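Local coordinates for protein BRIC1 (Synthetic construct, PDB 6FF6) that is a computationally designed repeat protein with a novel, corrugated architecture of packed helices, and probably has no natural function, at residues F167-A172 with T183-E188; M133-L138 with I215-L220; S125-F130 with G173-T178. All blocks are in the same frame, centred on the assembly; numbering follows the deposited sequence.

Contact 1: residues F167-A172 with T183-E188; sequences FIKGAA and TTHLME
Lys169 carries most of this contact, reaching across Thr184 and His185 of segment 183-188 to Glu188. The tight, buried part is small and methyl-lined: Ile168 CG2 meets Thr184 CG2 at 3.7 Å, the two side chains crossing at about a right angle. Thr184 is compact enough to sit under the start of the Lys169 chain, with OG1 3.6 Å from Lys169 CB. That hydroxyl is satisfied within its own helix by the carbonyls of Leu180 and Gln181, so threonine costs little in an apolar seam.

On the looser side Lys169 and His185 are partly exposed, while Glu188 is buried. The lysine chain passes over one face of the His185 ring, where CD makes a CH-pi contact 3.6 Å from the centroid. The turn at chi3 (77°) then brings NZ, still over that face, to Glu188 OE1 in a salt bridge 2.9 Å long, taken on the syn side of the carboxylate. The other oxygen, OE2, is hydrogen-bonded to ND1 of His166, which would hold the carboxylate against rotation.

With segment axes 8.8 Å apart at closest approach and directions 148° apart, the pair is an antiparallel helical hairpin, consistent with the helical bundle of Hpt domains.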
# COMPACT_ATOMS: atom_id res chain seq x y z
N PHE A 167 6.85 12.88 12.36
CA PHE A 167 6.53 11.56 11.82
C PHE A 167 5.65 10.77 12.79
O PHE A 167 4.60 10.23 12.38
CB PHE A 167 7.80 10.75 11.48
CG PHE A 167 7.52 9.30 11.12
CD1 PHE A 167 7.01 8.97 9.86
CD2 PHE A 167 7.72 8.28 12.05
CE1 PHE A 167 6.75 7.64 9.54
CE2 PHE A 167 7.46 6.95 11.71
CZ PHE A 167 6.98 6.64 10.46
N ILE A 168 6.07 10.69 14.07
CA ILE A 168 5.36 9.96 15.12
C ILE A 168 3.95 10.48 15.26
O ILE A 168 3.02 9.69 15.31
CB ILE A 168 6.14 9.91 16.44
CG1 ILE A 168 7.53 9.23 16.26
CG2 ILE A 168 5.31 9.14 17.47
CD1 ILE A 168 8.57 9.53 17.37
N LYS A 169 3.78 11.81 15.25
CA LYS A 169 2.47 12.44 15.32
C LYS A 169 1.62 12.02 14.15
O LYS A 169 0.49 11.56 14.36
CB LYS A 169 2.59 13.97 15.38
CG LYS A 169 1.24 14.65 15.61
CD LYS A 169 1.26 16.11 15.22
CE LYS A 169 1.21 16.39 13.74
NZ LYS A 169 1.28 17.84 13.44
N GLY A 170 2.15 12.18 12.93
CA GLY A 170 1.47 11.82 11.69
C GLY A 170 1.01 10.38 11.68
O GLY A 170 -0.18 10.11 11.50
N ALA A 171 1.95 9.46 11.97
CA ALA A 171 1.73 8.02 12.07
C ALA A 171 0.71 7.64 13.18
O ALA A 171 -0.17 6.82 12.93
CB ALA A 171 3.05 7.32 12.29
N ALA A 172 0.80 8.29 14.37
CA ALA A 172 -0.14 8.07 15.47
C ALA A 172 -1.53 8.50 15.03
O ALA A 172 -2.52 7.86 15.41
CB ALA A 172 0.28 8.86 16.70
N THR A 183 0.49 14.04 22.68
CA THR A 183 1.74 14.20 23.41
C THR A 183 2.83 14.69 22.48
O THR A 183 3.51 15.66 22.80
CB THR A 183 2.14 12.91 24.12
OG1 THR A 183 1.07 12.51 24.97
CG2 THR A 183 3.38 13.08 24.98
N THR A 184 3.00 14.00 21.33
CA THR A 184 3.97 14.34 20.30
C THR A 184 3.68 15.70 19.68
O THR A 184 4.61 16.45 19.44
CB THR A 184 4.03 13.27 19.24
OG1 THR A 184 2.71 12.93 18.85
CG2 THR A 184 4.75 12.04 19.68
N HIS A 185 2.39 16.04 19.45
CA HIS A 185 2.02 17.34 18.87
C HIS A 185 2.43 18.50 19.75
O HIS A 185 2.96 19.49 19.24
CB HIS A 185 0.52 17.44 18.58
CG HIS A 185 0.20 18.43 17.49
ND1 HIS A 185 1.20 19.14 16.82
CD2 HIS A 185 -0.99 18.74 16.93
CE1 HIS A 185 0.58 19.87 15.91
NE2 HIS A 185 -0.74 19.66 15.93
N LEU A 186 2.18 18.39 21.07
CA LEU A 186 2.55 19.43 22.01
C LEU A 186 4.06 19.65 22.05
O LEU A 186 4.49 20.80 22.10
CB LEU A 186 2.02 19.12 23.40
CG LEU A 186 0.53 19.31 23.59
CD1 LEU A 186 0.09 18.76 24.90
CD2 LEU A 186 0.14 20.77 23.51
N MET A 187 4.85 18.56 21.99
CA MET A 187 6.30 18.66 21.98
C MET A 187 6.75 19.25 20.63
O MET A 187 7.64 20.09 20.61
CB MET A 187 6.91 17.28 22.22
CG MET A 187 8.41 17.27 22.28
SD MET A 187 8.97 15.60 22.67
CE MET A 187 10.65 15.82 22.75
N GLU A 188 6.08 18.86 19.53
CA GLU A 188 6.36 19.34 18.18
C GLU A 188 6.25 20.86 18.08
O GLU A 188 7.14 21.48 17.52
CB GLU A 188 5.43 18.68 17.16
CG GLU A 188 5.72 19.04 15.72
CD GLU A 188 4.65 18.67 14.72
OE1 GLU A 188 3.50 18.41 15.14
OE2 GLU A 188 4.94 18.66 13.51

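Contact 2: residues M133-L138 with I215-L220; sequences MADVML and IMQEQL
Asp135 and Gln217 join the partly exposed flank of two antiparallel helical segments, 133-138 and 215-220, in an arrangement consistent with the helical bundle of Hpt domains. The segments run 171° apart in direction with axes 10.7 Å from each other, a spacing bridged by side chains of good reach.

In the first shell, Gln217 NE2 donates to Asp135 OD1 over 3.0 Å, nearly straight at 163°, and the acceptor lies close to the amide plane. Gln217 gets there because CG sits opposite its backbone N and the chain then folds at chi2, swinging the amide back toward the aspartate. Beneath this polar pair the interior is aliphatic. Leu220 sets CD2 3.8 Å from Ala134 CB, the short alanine accepting a branched neighbour, while Leu138 offers CD1 to the same leucine and CD2 to Met216 CE, 3.7 Å away. A flexible methionine suits this place between helices.

Further out, Ile168 packs on Leu138 and Thr184 on Met216, so the two intervening helices back the seam. Gln217 NE2 is also bonded to Asp221 OD1, which would help fix the amide's orientation. The Asp135 carboxylate is shared likewise: OD1 takes the amide, and OD2 is salt-bridged to Lys224 NZ.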
# COMPACT_ATOMS: atom_id res chain seq x y z
N MET A 133 9.76 1.17 13.65
CA MET A 133 10.20 2.49 13.20
C MET A 133 10.18 3.53 14.34
O MET A 133 11.20 4.18 14.59
CB MET A 133 9.35 2.99 12.02
CG MET A 133 9.65 4.43 11.63
SD MET A 133 9.93 4.72 9.87
CE MET A 133 11.06 3.56 9.54
N ALA A 134 9.01 3.67 15.02
CA ALA A 134 8.82 4.62 16.13
C ALA A 134 9.81 4.39 17.27
O ALA A 134 10.34 5.37 17.78
CB ALA A 134 7.38 4.59 16.65
N ASP A 135 10.06 3.11 17.65
CA ASP A 135 11.05 2.72 18.66
C ASP A 135 12.41 3.37 18.34
O ASP A 135 13.03 3.99 19.22
CB ASP A 135 11.26 1.20 18.65
CG ASP A 135 10.24 0.37 19.39
OD1 ASP A 135 9.58 0.91 20.29
OD2 ASP A 135 10.12 -0.83 19.07
N VAL A 136 12.86 3.25 17.07
CA VAL A 136 14.13 3.79 16.58
C VAL A 136 14.16 5.32 16.58
O VAL A 136 15.14 5.92 17.05
CB VAL A 136 14.53 3.19 15.21
CG1 VAL A 136 15.83 3.79 14.71
CG2 VAL A 136 14.65 1.67 15.30
N MET A 137 13.08 5.95 16.08
CA MET A 137 12.96 7.42 16.08
C MET A 137 13.02 8.06 17.48
O MET A 137 13.55 9.17 17.62
CB MET A 137 11.70 7.86 15.33
CG MET A 137 11.89 7.78 13.84
SD MET A 137 10.65 8.76 12.98
CE MET A 137 11.44 8.97 11.32
N LEU A 138 12.55 7.35 18.50
CA LEU A 138 12.58 7.84 19.87
C LEU A 138 13.99 7.83 20.40
O LEU A 138 14.41 8.77 21.10
CB LEU A 138 11.62 7.02 20.76
CG LEU A 138 10.12 7.25 20.47
CD1 LEU A 138 9.26 6.23 21.16
CD2 LEU A 138 9.70 8.66 20.85
N ILE A 215 7.54 8.93 28.26
CA ILE A 215 6.08 8.83 28.27
C ILE A 215 5.60 8.32 26.90
O ILE A 215 4.72 7.46 26.84
CB ILE A 215 5.40 10.18 28.63
CG1 ILE A 215 5.76 10.69 30.07
CG2 ILE A 215 3.88 10.13 28.42
CD1 ILE A 215 5.43 9.79 31.26
N MET A 216 6.16 8.88 25.80
CA MET A 216 5.80 8.50 24.44
C MET A 216 6.14 7.02 24.16
O MET A 216 5.36 6.34 23.49
CB MET A 216 6.46 9.42 23.42
CG MET A 216 5.92 10.84 23.46
SD MET A 216 6.67 12.04 22.31
CE MET A 216 8.32 11.72 22.46
N GLN A 217 7.24 6.52 24.73
CA GLN A 217 7.65 5.12 24.64
C GLN A 217 6.64 4.22 25.36
O GLN A 217 6.26 3.18 24.83
CB GLN A 217 9.05 4.92 25.24
CG GLN A 217 9.61 3.52 24.97
CD GLN A 217 9.80 3.21 23.49
OE1 GLN A 217 10.55 3.89 22.78
NE2 GLN A 217 9.12 2.17 22.99
N GLU A 218 6.20 4.63 26.56
CA GLU A 218 5.19 3.90 27.34
C GLU A 218 3.86 3.90 26.58
O GLU A 218 3.15 2.88 26.59
CB GLU A 218 4.99 4.54 28.71
CG GLU A 218 6.18 4.41 29.65
CD GLU A 218 6.03 5.17 30.96
OE1 GLU A 218 5.01 5.86 31.15
OE2 GLU A 218 6.96 5.06 31.81
N GLN A 219 3.52 5.05 25.92
CA GLN A 219 2.29 5.18 25.12
C GLN A 219 2.39 4.22 23.95
O GLN A 219 1.47 3.44 23.75
CB GLN A 219 2.06 6.63 24.64
CG GLN A 219 1.58 7.59 25.72
CD GLN A 219 1.70 9.03 25.31
OE1 GLN A 219 2.19 9.35 24.23
NE2 GLN A 219 1.30 9.93 26.16
N LEU A 220 3.54 4.21 23.26
CA LEU A 220 3.82 3.29 22.16
C LEU A 220 3.71 1.80 22.61
O LEU A 220 2.98 1.03 21.99
CB LEU A 220 5.20 3.60 21.58
CG LEU A 220 5.54 2.87 20.29
CD1 LEU A 220 4.65 3.38 19.13
CD2 LEU A 220 7.07 2.86 20.02

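Contact 3: residues S125-F130 with G173-T178; sequences SFYQAF and GTFGFT
Three aromatic rings of one helix gather on a single phenylalanine: Phe126, Tyr127 and Phe130 all touch the ring of Phe175, and with Phe177 they make a five-ring cluster. Only the pair with Tyr127 is a T-shaped contact, the edge of Phe175 directed at the tyrosine face with centroids 4.7 Å apart and planes at 62°. Against the two phenylalanines the ring lies obliquely. Its CZ stands over a face of Phe126, 3.5 Å from CE2, and its CE2 comes 3.5 Å from Phe130 CG.

Phe175 reaches in from the end of helix 155-174. Gly176 follows with positive phi, closing a Schellman motif that glycine adopts without strain, and the chain then turns so that Phe177, the N-cap residue of the next helix, also faces segment 125-130. Phe130 CE2 meets the edge of that ring, 3.5 Å from Phe177 CE2, and Tyr223 stacks on Phe177 from helix 203-224. Met75 and Tyr118 of the second subunit pack on Phe130 and Phe126, respectively. With an alanine here in place of the Phe175 ring, the faces of Phe126, Tyr127 and Phe130 would probably lose their common partner and those rings would be likely to shift.

Across the two segments the attraction comes from carbon-rich surfaces, suggesting that the fit of ring shapes, not polar pairing, positions this helix start against the turn.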
# COMPACT_ATOMS: atom_id res chain seq x y z
N SER A 125 1.35 -6.32 9.78
CA SER A 125 2.67 -6.15 9.18
C SER A 125 2.92 -4.65 9.17
O SER A 125 4.03 -4.19 9.46
CB SER A 125 2.66 -6.71 7.76
OG SER A 125 1.74 -6.03 6.91
N PHE A 126 1.83 -3.88 8.94
CA PHE A 126 1.80 -2.43 8.93
C PHE A 126 1.98 -1.83 10.34
O PHE A 126 2.70 -0.84 10.48
CB PHE A 126 0.54 -1.92 8.20
CG PHE A 126 0.55 -0.42 7.98
CD1 PHE A 126 1.70 0.23 7.52
CD2 PHE A 126 -0.56 0.35 8.27
CE1 PHE A 126 1.73 1.62 7.37
CE2 PHE A 126 -0.53 1.74 8.11
CZ PHE A 126 0.61 2.37 7.66
N TYR A 127 1.35 -2.44 11.36
CA TYR A 127 1.47 -1.98 12.75
C TYR A 127 2.86 -2.23 13.26
O TYR A 127 3.44 -1.35 13.89
CB TYR A 127 0.48 -2.74 13.66
CG TYR A 127 -0.85 -2.06 13.88
CD1 TYR A 127 -1.78 -1.94 12.85
CD2 TYR A 127 -1.22 -1.59 15.14
CE1 TYR A 127 -3.03 -1.34 13.06
CE2 TYR A 127 -2.46 -0.98 15.36
CZ TYR A 127 -3.36 -0.87 14.32
OH TYR A 127 -4.61 -0.31 14.51
N GLN A 128 3.42 -3.41 12.97
CA GLN A 128 4.74 -3.83 13.38
C GLN A 128 5.86 -2.97 12.80
O GLN A 128 6.78 -2.60 13.55
CB GLN A 128 4.94 -5.31 13.08
CG GLN A 128 4.90 -6.19 14.34
CD GLN A 128 3.83 -5.87 15.36
OE1 GLN A 128 2.63 -5.83 15.06
NE2 GLN A 128 4.24 -5.65 16.60
N ALA A 129 5.75 -2.60 11.51
CA ALA A 129 6.68 -1.71 10.84
C ALA A 129 6.66 -0.37 11.55
O ALA A 129 7.71 0.15 11.87
CB ALA A 129 6.32 -1.57 9.38
N PHE A 130 5.46 0.12 11.91
CA PHE A 130 5.33 1.37 12.65
C PHE A 130 5.97 1.28 14.01
O PHE A 130 6.74 2.16 14.37
CB PHE A 130 3.86 1.81 12.76
CG PHE A 130 3.62 2.88 13.81
CD1 PHE A 130 4.11 4.17 13.65
CD2 PHE A 130 2.95 2.58 15.00
CE1 PHE A 130 3.96 5.13 14.67
CE2 PHE A 130 2.81 3.53 16.01
CZ PHE A 130 3.29 4.80 15.83
N GLY A 173 -1.60 9.57 14.23
CA GLY A 173 -2.85 10.06 13.67
C GLY A 173 -3.42 9.02 12.73
O GLY A 173 -4.62 8.73 12.79
N THR A 174 -2.55 8.39 11.91
CA THR A 174 -2.92 7.33 10.99
C THR A 174 -3.59 6.16 11.71
O THR A 174 -4.60 5.67 11.22
CB THR A 174 -1.70 6.87 10.17
OG1 THR A 174 -1.25 7.95 9.35
CG2 THR A 174 -1.99 5.62 9.32
N PHE A 175 -3.05 5.74 12.86
CA PHE A 175 -3.63 4.61 13.58
C PHE A 175 -4.69 4.99 14.66
O PHE A 175 -5.18 4.10 15.36
CB PHE A 175 -2.53 3.75 14.19
CG PHE A 175 -1.54 3.17 13.21
CD1 PHE A 175 -1.80 1.96 12.58
CD2 PHE A 175 -0.31 3.77 13.00
CE1 PHE A 175 -0.86 1.39 11.71
CE2 PHE A 175 0.60 3.23 12.09
CZ PHE A 175 0.33 2.03 11.47
N GLY A 176 -5.04 6.26 14.76
CA GLY A 176 -6.04 6.71 15.74
C GLY A 176 -5.54 6.74 17.18
O GLY A 176 -6.35 6.76 18.12
N PHE A 177 -4.21 6.75 17.36
CA PHE A 177 -3.57 6.79 18.67
C PHE A 177 -3.64 8.25 19.15
O PHE A 177 -2.66 8.99 19.06
CB PHE A 177 -2.13 6.26 18.60
CG PHE A 177 -1.90 4.83 18.13
CD1 PHE A 177 -2.82 3.82 18.41
CD2 PHE A 177 -0.71 4.47 17.49
CE1 PHE A 177 -2.58 2.50 18.01
CE2 PHE A 177 -0.48 3.14 17.08
CZ PHE A 177 -1.42 2.17 17.34
N THR A 178 -4.83 8.67 19.59
CA THR A 178 -5.12 10.04 20.04
C THR A 178 -4.17 10.52 21.15
O THR A 178 -3.63 11.61 21.03
CB THR A 178 -6.62 10.14 20.43
OG1 THR A 178 -7.41 10.04 19.25
CG2 THR A 178 -6.97 11.44 21.16

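Going from the N terminus, the chain meets the first segments of all three contacts in turn: 125-130, then 133-138 on the same helix, then 167-172 on helix 155-174. Contact 3 closes first, when 173-178 returns to the helix start; contact 1 closes next at 183-188, and contact 2 last at 215-220. Contact 1 is thus nested inside the loop of contact 2, while contact 3 crosses both. Together they tie helices 125-146, 155-174, 178-196 and 203-224 into one bundle. They also touch: Gln219 NE2 lies 2.8 Å from Thr183 OG1, and Phe130 reaches both Ala171 and Leu220, joining contact 3 to the other two.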